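PDB 2IUY: glycosyltransferase from Streptomyces viridochromogenes, which probably transfers a sugar from a nucleotide-activated donor with retention of configuration, as a family GT4 enzyme involved in the biosynthesis of the antibiotic avilamycin A. Local coordinates for residues A[35-41]-A[146-152]; A[225-230]-A[260-266]. All coordinates share one frame; numbering follows the deposited sequence.

Contact 1: residues A[35-41]-A[146-152]; sequences VVANLMD and PVDPARY
Asn38 lays its CB over the carbonyl oxygen of Pro146 and reaches along the loop 146-152 with its amide. Its OD1 accepts a hydrogen bond from the backbone N of Asp148 at 2.8 Å, fairly straight (162°) and arriving from above the carbonyl plane. ND2 offers Tyr152 OH a weak bond of 3.4 Å, though that hydroxyl has its main partner in Glu260 of helix 256-263; a water accepts weakly from ND2 and donates to Pro146 O. Asparagine suits this place because one flat group both accepts and donates. One turn on, Asp41, its CG anti to the carbonyl carbon (chi1 -74°), points its carboxylate at Arg151 and Asp148. Arg151 grips it in a salt bridge, planes only 22° apart: NH2 donates to the syn lone pair of OD1 at 2.9 Å, NE more weakly to OD2. Ala37 CB lies over one guanidinium face. Asp148 OD2 comes within 2.5 Å of Asp41 OD2, so close that one of the two acids probably holds a proton. Asp148 OD1 accepts from Ala150 N, closing an Asx turn. The Pro146 ring packs against Val35 and Leu39. Helix 31-45 thus lies between strand 5-9 and this loop, with helix 321-336 covering Pro146 and Asp148.

Contact 2: residues A[225-230]-A[260-266]; sequences RLDLLA and EAAVSGT
Arg225 grips the carboxylate of Glu260 end-on in a salt bridge with its two terminal nitrogens. NH2 gives the shorter bond, 2.7 Å to OE1, which lies at the guanidinium edge; NH1 reaches OE2 at 3.0 Å, and a weak third bond joins NH2 to OE2. OE2 also faces Tyr152 OH, a very short pair that is probably a hydrogen bond. The oxygens lie near the plane of the arginine, while the nitrogens approach from out of the carboxylate plane, the two planes being 48° apart. With CG anti to the backbone N (chi1 -164°) and the chain extended to NE, Arg225 spans the gap from helix 222-231. Leu229 CD2 lies over one guanidinium face, and a cation-pi contact with Trp34 adds an aromatic neighbour. Further along, Thr266 OG1 donates to Leu229 O at 2.6 Å in the carbonyl plane. Ser264 turns its hydroxyl back to Glu260 O, and a water bridges that OG to Leu226 O. Small Ala230 permits close approach, its CA lying 3.5 Å from Ser264 O in a CA-H...O contact. Gly265, with positive phi, completes the Schellman motif that ends helix 256-263 and brings Thr266 into place. Arg225 and Glu260 bind UDP in a structure of this protein, though none is bound in this chain; the salt bridge probably offsets the buried charge of Glu260, and the several bonds fix its carboxylate within that site.

Overall arrangement
Contacts 1 and 2 follow one another along the chain, yet their centres lie only 13 Å apart and they meet directly at the UDP site, which holds no UDP in this chain. Tyr152 is the join: its OH stands 2.3 Å from Glu260 OE2, a probable hydrogen bond, its CG packs 3.6 Å from Val263 CG1, and its CB lies the same distance from Ser264 OG. Arg151 O also approaches Leu226 CD2, at 3.4 Å. Contact 1 brings a helix flanking the first parallel sheet against the loop 146-152, whereas contact 2 joins two helices flanking the second, consistent with the two-domain GT-B fold, whose nucleotide typically binds in the cleft between the domains.

Contact 1: residues A[35-41]-A[146-152]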
loop_
_atom_site.group_PDB
_atom_site.type_symbol
_atom_site.label_atom_id
_atom_site.label_comp_id
_atom_site.label_asym_id
_atom_site.label_seq_id
_atom_site.Cartn_x
_atom_site.Cartn_y
_atom_site.Cartn_z
ATOM N N VAL A 35 4.959 -0.498 1.610
ATOM C CA VAL A 35 5.348 0.589 0.676
ATOM C C VAL A 35 6.808 0.957 0.886
ATOM O O VAL A 35 7.567 1.071 -0.067
ATOM C CB VAL A 35 4.445 1.834 0.796
ATOM C CG1 VAL A 35 4.939 2.973 -0.142
ATOM C CG2 VAL A 35 2.970 1.457 0.482
ATOM N N VAL A 36 7.190 1.168 2.132
ATOM C CA VAL A 36 8.539 1.642 2.487
ATOM C C VAL A 36 9.604 0.599 2.108
ATOM O O VAL A 36 10.657 0.951 1.635
ATOM C CB VAL A 36 8.602 2.002 4.009
ATOM C CG1 VAL A 36 9.992 2.465 4.409
ATOM C CG2 VAL A 36 7.577 3.113 4.336
ATOM N N ALA A 37 9.301 -0.696 2.331
ATOM C CA ALA A 37 10.159 -1.802 1.940
ATOM C C ALA A 37 10.437 -1.805 0.417
ATOM O O ALA A 37 11.582 -1.925 0.000
ATOM C CB ALA A 37 9.536 -3.147 2.404
ATOM N N ASN A 38 9.388 -1.654 -0.380
ATOM C CA ASN A 38 9.463 -1.708 -1.810
ATOM C C ASN A 38 10.171 -0.458 -2.366
ATOM O O ASN A 38 11.014 -0.553 -3.302
ATOM C CB ASN A 38 8.034 -1.830 -2.436
ATOM C CG ASN A 38 7.464 -3.238 -2.317
ATOM O OD1 ASN A 38 8.058 -4.218 -2.803
ATOM N ND2 ASN A 38 6.278 -3.338 -1.725
ATOM N N LEU A 39 9.825 0.687 -1.788
ATOM C CA LEU A 39 10.524 1.962 -2.052
ATOM C C LEU A 39 12.026 1.868 -1.767
ATOM O O LEU A 39 12.864 2.242 -2.595
ATOM C CB LEU A 39 9.885 3.151 -1.279
ATOM C CG LEU A 39 10.609 4.499 -1.546
ATOM C CD1 LEU A 39 10.755 4.789 -3.071
ATOM C CD2 LEU A 39 10.017 5.691 -0.851
HETATM N N MSE A 40 12.334 1.386 -0.579
HETATM C CA MSE A 40 13.694 1.246 -0.104
HETATM C C MSE A 40 14.553 0.372 -1.043
HETATM O O MSE A 40 15.721 0.655 -1.260
HETATM C CB MSE A 40 13.607 0.624 1.286
HETATM C CG MSE A 40 14.888 0.106 1.848
HETATM SE SE MSE A 40 14.458 -0.693 3.589
HETATM C CE MSE A 40 13.858 -2.479 2.971
ATOM N N ASP A 41 13.970 -0.723 -1.541
ATOM C CA ASP A 41 14.656 -1.654 -2.450
ATOM C C ASP A 41 15.015 -0.904 -3.723
ATOM O O ASP A 41 16.118 -1.040 -4.240
ATOM C CB ASP A 41 13.733 -2.809 -2.841
ATOM C CG ASP A 41 13.523 -3.808 -1.729
ATOM O OD1 ASP A 41 14.099 -3.640 -0.623
ATOM O OD2 ASP A 41 12.748 -4.762 -1.980
ATOM N N PRO A 146 4.905 1.633 -5.213
ATOM C CA PRO A 146 5.860 0.765 -5.885
ATOM C C PRO A 146 5.750 -0.675 -5.404
ATOM O O PRO A 146 5.274 -0.945 -4.295
ATOM C CB PRO A 146 7.216 1.335 -5.426
ATOM C CG PRO A 146 6.986 1.844 -4.067
ATOM C CD PRO A 146 5.530 2.365 -4.090
ATOM N N VAL A 147 6.222 -1.576 -6.242
ATOM C CA VAL A 147 6.296 -2.946 -5.888
ATOM C C VAL A 147 7.635 -3.503 -6.441
ATOM O O VAL A 147 8.000 -3.237 -7.583
ATOM C CB VAL A 147 4.983 -3.665 -6.369
ATOM C CG1 VAL A 147 4.880 -3.886 -7.895
ATOM C CG2 VAL A 147 4.702 -4.805 -5.543
ATOM N N ASP A 148 8.370 -4.238 -5.603
ATOM C CA ASP A 148 9.588 -4.939 -6.024
ATOM C C ASP A 148 9.233 -6.398 -6.326
ATOM O O ASP A 148 8.945 -7.195 -5.390
ATOM C CB ASP A 148 10.630 -4.838 -4.898
ATOM C CG ASP A 148 11.950 -5.552 -5.212
ATOM O OD1 ASP A 148 12.164 -6.061 -6.343
ATOM O OD2 ASP A 148 12.797 -5.586 -4.288
ATOM N N PRO A 149 9.285 -6.770 -7.616
ATOM C CA PRO A 149 8.944 -8.129 -7.990
ATOM C C PRO A 149 9.731 -9.186 -7.234
ATOM O O PRO A 149 9.169 -10.268 -6.999
ATOM C CB PRO A 149 9.232 -8.200 -9.497
ATOM C CG PRO A 149 9.355 -6.749 -9.961
ATOM C CD PRO A 149 9.635 -5.911 -8.764
ATOM N N ALA A 150 10.975 -8.892 -6.828
ATOM C CA ALA A 150 11.800 -9.858 -6.067
ATOM C C ALA A 150 11.145 -10.233 -4.755
ATOM O O ALA A 150 11.417 -11.277 -4.210
ATOM C CB ALA A 150 13.259 -9.321 -5.812
ATOM N N ARG A 151 10.290 -9.376 -4.225
ATOM C CA ARG A 151 9.622 -9.662 -2.953
ATOM C C ARG A 151 8.386 -10.536 -3.140
ATOM O O ARG A 151 7.784 -10.956 -2.145
ATOM C CB ARG A 151 9.229 -8.368 -2.222
ATOM C CG ARG A 151 10.408 -7.635 -1.576
ATOM C CD ARG A 151 10.011 -6.742 -0.389
ATOM N NE ARG A 151 11.183 -5.986 0.092
ATOM C CZ ARG A 151 12.012 -6.321 1.093
ATOM N NH1 ARG A 151 11.844 -7.430 1.801
ATOM N NH2 ARG A 151 13.050 -5.528 1.386
ATOM N N TYR A 152 7.988 -10.757 -4.395
ATOM C CA TYR A 152 6.753 -11.483 -4.708
ATOM C C TYR A 152 7.044 -12.731 -5.524
ATOM O O TYR A 152 8.163 -12.909 -6.062
ATOM C CB TYR A 152 5.695 -10.566 -5.380
ATOM C CG TYR A 152 5.359 -9.428 -4.425
ATOM C CD1 TYR A 152 4.340 -9.550 -3.459
ATOM C CD2 TYR A 152 6.141 -8.269 -4.417
ATOM C CE1 TYR A 152 4.104 -8.515 -2.538
ATOM C CE2 TYR A 152 5.910 -7.256 -3.508
ATOM C CZ TYR A 152 4.907 -7.380 -2.591
ATOM O OH TYR A 152 4.748 -6.325 -1.729
HETATM O O HOH W 1 4.019 -1.826 -1.785
#

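Contact 2: residues A[225-230]-A[260-266]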
loop_
_atom_site.group_PDB
_atom_site.type_symbol
_atom_site.label_atom_id
_atom_site.label_comp_id
_atom_site.label_asym_id
_atom_site.label_seq_id
_atom_site.Cartn_x
_atom_site.Cartn_y
_atom_site.Cartn_z
ATOM N N ARG A 225 1.143 -15.240 2.995
ATOM C CA ARG A 225 0.701 -14.029 2.341
ATOM C C ARG A 225 1.021 -13.956 0.822
ATOM O O ARG A 225 0.164 -13.629 -0.014
ATOM C CB ARG A 225 1.352 -12.875 3.061
ATOM C CG ARG A 225 0.716 -11.559 2.776
ATOM C CD ARG A 225 1.663 -10.415 3.103
ATOM N NE ARG A 225 0.987 -9.195 2.720
ATOM C CZ ARG A 225 1.412 -8.356 1.780
ATOM N NH1 ARG A 225 2.568 -8.544 1.148
ATOM N NH2 ARG A 225 0.658 -7.310 1.510
ATOM N N LEU A 226 2.276 -14.281 0.501
ATOM C CA LEU A 226 2.792 -14.307 -0.852
ATOM C C LEU A 226 2.170 -15.371 -1.713
ATOM O O LEU A 226 1.809 -15.101 -2.855
ATOM C CB LEU A 226 4.283 -14.568 -0.794
ATOM C CG LEU A 226 5.187 -13.552 -0.143
ATOM C CD1 LEU A 226 6.607 -14.039 -0.489
ATOM C CD2 LEU A 226 4.897 -12.072 -0.626
ATOM N N ASP A 227 2.058 -16.587 -1.169
ATOM C CA ASP A 227 1.386 -17.672 -1.879
ATOM C C ASP A 227 -0.089 -17.344 -2.145
ATOM O O ASP A 227 -0.581 -17.594 -3.243
ATOM C CB ASP A 227 1.466 -18.982 -1.089
ATOM C CG ASP A 227 2.892 -19.531 -0.986
ATOM O OD1 ASP A 227 3.619 -19.480 -2.001
ATOM O OD2 ASP A 227 3.267 -20.038 0.106
ATOM N N LEU A 228 -0.789 -16.791 -1.154
ATOM C CA LEU A 228 -2.210 -16.404 -1.332
ATOM C C LEU A 228 -2.370 -15.394 -2.467
ATOM O O LEU A 228 -3.226 -15.529 -3.341
ATOM C CB LEU A 228 -2.773 -15.845 -0.008
ATOM C CG LEU A 228 -3.078 -16.852 1.115
ATOM C CD1 LEU A 228 -3.534 -16.093 2.385
ATOM C CD2 LEU A 228 -4.142 -17.849 0.679
ATOM N N LEU A 229 -1.503 -14.386 -2.459
ATOM C CA LEU A 229 -1.496 -13.342 -3.501
ATOM C C LEU A 229 -1.379 -13.914 -4.913
ATOM O O LEU A 229 -2.111 -13.511 -5.829
ATOM C CB LEU A 229 -0.349 -12.362 -3.246
ATOM C CG LEU A 229 -0.534 -10.932 -2.730
ATOM C CD1 LEU A 229 -1.969 -10.409 -2.551
ATOM C CD2 LEU A 229 0.409 -10.591 -1.545
ATOM N N ALA A 230 -0.481 -14.888 -5.042
ATOM C CA ALA A 230 -0.147 -15.569 -6.300
ATOM C C ALA A 230 -1.192 -16.658 -6.726
ATOM O O ALA A 230 -1.467 -16.853 -7.897
ATOM C CB ALA A 230 1.241 -16.240 -6.128
ATOM N N GLU A 260 0.471 -5.437 -5.517
ATOM C CA GLU A 260 0.888 -6.724 -4.930
ATOM C C GLU A 260 0.262 -7.921 -5.624
ATOM O O GLU A 260 0.969 -8.852 -5.969
ATOM C CB GLU A 260 0.611 -6.765 -3.424
ATOM C CG GLU A 260 1.557 -5.781 -2.746
ATOM C CD GLU A 260 1.584 -5.871 -1.259
ATOM O OE1 GLU A 260 0.535 -5.640 -0.645
ATOM O OE2 GLU A 260 2.686 -6.158 -0.706
ATOM N N ALA A 261 -1.055 -7.894 -5.808
ATOM C CA ALA A 261 -1.720 -8.952 -6.545
ATOM C C ALA A 261 -1.136 -9.067 -7.938
ATOM O O ALA A 261 -0.730 -10.128 -8.344
ATOM C CB ALA A 261 -3.274 -8.709 -6.569
ATOM N N ALA A 262 -1.070 -7.956 -8.673
ATOM C CA ALA A 262 -0.745 -8.027 -10.085
ATOM C C ALA A 262 0.702 -8.461 -10.312
ATOM O O ALA A 262 0.990 -9.313 -11.168
ATOM C CB ALA A 262 -1.035 -6.675 -10.755
ATOM N N VAL A 263 1.624 -7.923 -9.547
ATOM C CA VAL A 263 3.028 -8.367 -9.686
ATOM C C VAL A 263 3.168 -9.848 -9.268
ATOM O O VAL A 263 4.146 -10.505 -9.631
ATOM C CB VAL A 263 3.953 -7.506 -8.883
ATOM C CG1 VAL A 263 4.009 -8.029 -7.419
ATOM C CG2 VAL A 263 5.346 -7.524 -9.482
ATOM N N SER A 264 2.206 -10.368 -8.497
ATOM C CA SER A 264 2.207 -11.808 -8.168
ATOM C C SER A 264 1.443 -12.606 -9.230
ATOM O O SER A 264 1.192 -13.793 -9.034
ATOM C CB SER A 264 1.583 -12.104 -6.802
ATOM O OG SER A 264 2.171 -11.320 -5.774
ATOM N N GLY A 265 1.090 -11.948 -10.341
ATOM C CA GLY A 265 0.357 -12.597 -11.440
ATOM C C GLY A 265 -1.138 -12.762 -11.233
ATOM O O GLY A 265 -1.724 -13.725 -11.722
ATOM N N THR A 266 -1.758 -11.855 -10.479
ATOM C CA THR A 266 -3.167 -11.982 -10.084
ATOM C C THR A 266 -3.965 -10.725 -10.439
ATOM O O THR A 266 -3.670 -9.622 -9.951
ATOM C CB THR A 266 -3.312 -12.369 -8.553
ATOM O OG1 THR A 266 -2.673 -13.640 -8.346
ATOM C CG2 THR A 266 -4.833 -12.434 -8.043
HETATM O O HOH W 2 3.321 -13.198 -4.144
#